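Local coordinates for melanin biosynthesis protein TyrA, putative (Shewanella oneidensis, PDB 2IIZ) that binds heme b and probably works as a peroxidase of the dye-decolorizing (DyP-type) family, at residues Gly62-Gly67 / Leu103-Arg108. Residues are numbered along the deposited sequence; the frame is centred on the assembly and turned at random.
Sequences GFVAIG and LFVHLR
Gly62-Gly67 and Leu103-Arg108 run antiparallel, adjacent strands in the N-terminal part of the DyP-type peroxidase, a ferredoxin-like alpha+beta domain, where helix 34-54 packs on one face of the sheet. Phe63 with His106 and Ala65 with Phe104 are the hydrogen-bonded pairs, each closed by two N-H...O bonds; that from Ala65 N to Phe104 O is 2.8 Å long and nearly straight. Between them, Val64 and Val105 form a non-hydrogen-bonded pair, with Val64 CA also giving a CA-H...O contact to Phe104 O. On the face that bears Val64 and Val105, Leu103 CD2 lies 3.7 Å from Ile66 CG1; Val64 packs on Val44 and Ile48, and Leu103 on Ile41, of helix 34-54.

The other face carries an aromatic cluster. Phe63 CG sits between its backbone N and carbonyl carbon (chi1 69°), and the ring comes back toward strand 103-109, one face against His106. The two ring planes differ by only 4°, yet they are slid apart, with centroids separated by 4.5 Å, and overlap little. Phe104 comes obliquely to Phe63, Phe104 CE2 lying 4.1 Å from Phe63 CE1, and also meets Phe299 of strand 291-301. What covers the centre of the Phe63 ring is His106 CB, a CH-pi contact 3.5 Å from the centroid and 13° off the normal.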
loop_
_atom_site.group_PDB
_atom_site.type_symbol
_atom_site.label_atom_id
_atom_site.label_comp_id
_atom_site.label_asym_id
_atom_site.label_seq_id
_atom_site.Cartn_x
_atom_site.Cartn_y
_atom_site.Cartn_z
ATOM N N GLY A 62 -16.426 -3.540 7.103
ATOM C CA GLY A 62 -16.137 -2.128 7.238
ATOM C C GLY A 62 -17.075 -1.373 8.171
ATOM O O GLY A 62 -18.126 -1.875 8.569
ATOM N N PHE A 63 -16.673 -0.157 8.519
ATOM C CA PHE A 63 -17.537 0.729 9.246
ATOM C C PHE A 63 -17.216 2.186 8.979
ATOM O O PHE A 63 -16.105 2.513 8.581
ATOM C CB PHE A 63 -17.573 0.386 10.758
ATOM C CG PHE A 63 -16.307 0.668 11.511
ATOM C CD1 PHE A 63 -15.934 1.964 11.837
ATOM C CD2 PHE A 63 -15.496 -0.368 11.922
ATOM C CE1 PHE A 63 -14.749 2.217 12.555
ATOM C CE2 PHE A 63 -14.331 -0.116 12.628
ATOM C CZ PHE A 63 -13.965 1.183 12.940
ATOM N N VAL A 64 -18.219 3.040 9.190
ATOM C CA VAL A 64 -18.075 4.493 9.269
ATOM C C VAL A 64 -18.313 4.959 10.703
ATOM O O VAL A 64 -19.349 4.636 11.302
ATOM C CB VAL A 64 -19.108 5.242 8.414
ATOM C CG1 VAL A 64 -18.708 6.719 8.261
ATOM C CG2 VAL A 64 -19.229 4.601 7.050
ATOM N N ALA A 65 -17.347 5.719 11.225
ATOM C CA ALA A 65 -17.413 6.328 12.551
ATOM C C ALA A 65 -17.194 7.820 12.444
ATOM O O ALA A 65 -16.648 8.309 11.453
ATOM C CB ALA A 65 -16.382 5.737 13.458
ATOM N N ILE A 66 -17.623 8.518 13.492
ATOM C CA ILE A 66 -17.814 9.968 13.496
ATOM C C ILE A 66 -17.041 10.625 14.651
ATOM O O ILE A 66 -17.139 10.182 15.787
ATOM C CB ILE A 66 -19.323 10.257 13.641
ATOM C CG1 ILE A 66 -20.044 9.818 12.363
ATOM C CG2 ILE A 66 -19.599 11.724 13.921
ATOM C CD1 ILE A 66 -21.426 9.388 12.620
ATOM N N GLY A 67 -16.282 11.679 14.360
ATOM C CA GLY A 67 -15.358 12.241 15.347
ATOM C C GLY A 67 -16.056 12.843 16.559
ATOM O O GLY A 67 -17.165 13.371 16.452
ATOM N N LEU A 103 -14.619 12.466 10.309
ATOM C CA LEU A 103 -15.111 11.160 9.895
ATOM C C LEU A 103 -13.983 10.182 9.631
ATOM O O LEU A 103 -12.922 10.550 9.105
ATOM C CB LEU A 103 -15.937 11.279 8.623
ATOM C CG LEU A 103 -17.222 12.091 8.680
ATOM C CD1 LEU A 103 -17.749 12.222 7.264
ATOM C CD2 LEU A 103 -18.263 11.432 9.579
ATOM N N PHE A 104 -14.248 8.933 10.001
ATOM C CA PHE A 104 -13.334 7.827 9.811
ATOM C C PHE A 104 -14.094 6.721 9.079
ATOM O O PHE A 104 -15.195 6.316 9.495
ATOM C CB PHE A 104 -12.828 7.358 11.175
ATOM C CG PHE A 104 -11.923 6.141 11.137
ATOM C CD1 PHE A 104 -11.007 5.941 10.113
ATOM C CD2 PHE A 104 -11.988 5.201 12.152
ATOM C CE1 PHE A 104 -10.187 4.828 10.101
ATOM C CE2 PHE A 104 -11.176 4.094 12.143
ATOM C CZ PHE A 104 -10.268 3.908 11.109
ATOM N N VAL A 105 -13.492 6.252 7.985
ATOM C CA VAL A 105 -13.991 5.126 7.235
ATOM C C VAL A 105 -12.950 4.019 7.324
ATOM O O VAL A 105 -11.812 4.145 6.818
ATOM C CB VAL A 105 -14.255 5.488 5.751
ATOM C CG1 VAL A 105 -14.676 4.273 4.966
ATOM C CG2 VAL A 105 -15.327 6.551 5.639
ATOM N N HIS A 106 -13.363 2.934 7.969
ATOM C CA HIS A 106 -12.525 1.781 8.234
ATOM C C HIS A 106 -12.954 0.654 7.339
ATOM O O HIS A 106 -14.073 0.148 7.479
ATOM C CB HIS A 106 -12.751 1.375 9.668
ATOM C CG HIS A 106 -11.994 0.165 10.091
ATOM N ND1 HIS A 106 -10.795 0.241 10.767
ATOM C CD2 HIS A 106 -12.269 -1.148 9.955
ATOM C CE1 HIS A 106 -10.361 -0.977 11.025
ATOM N NE2 HIS A 106 -11.235 -1.838 10.543
ATOM N N LEU A 107 -12.069 0.259 6.424
ATOM C CA LEU A 107 -12.405 -0.756 5.421
ATOM C C LEU A 107 -11.474 -1.946 5.470
ATOM O O LEU A 107 -10.256 -1.789 5.619
ATOM C CB LEU A 107 -12.372 -0.163 4.008
ATOM C CG LEU A 107 -13.163 1.122 3.802
ATOM C CD1 LEU A 107 -12.983 1.641 2.374
ATOM C CD2 LEU A 107 -14.637 0.928 4.124
ATOM N N ARG A 108 -12.047 -3.140 5.327
ATOM C CA ARG A 108 -11.249 -4.372 5.430
ATOM C C ARG A 108 -11.619 -5.468 4.447
ATOM O O ARG A 108 -12.770 -5.571 4.036
ATOM C CB ARG A 108 -11.289 -4.890 6.868
ATOM C CG ARG A 108 -10.020 -4.526 7.583
ATOM C CD ARG A 108 -10.151 -4.512 9.033
ATOM N NE ARG A 108 -10.383 -5.831 9.580
ATOM C CZ ARG A 108 -10.205 -6.155 10.856
ATOM N NH1 ARG A 108 -9.768 -5.266 11.740
ATOM N NH2 ARG A 108 -10.463 -7.386 11.244
#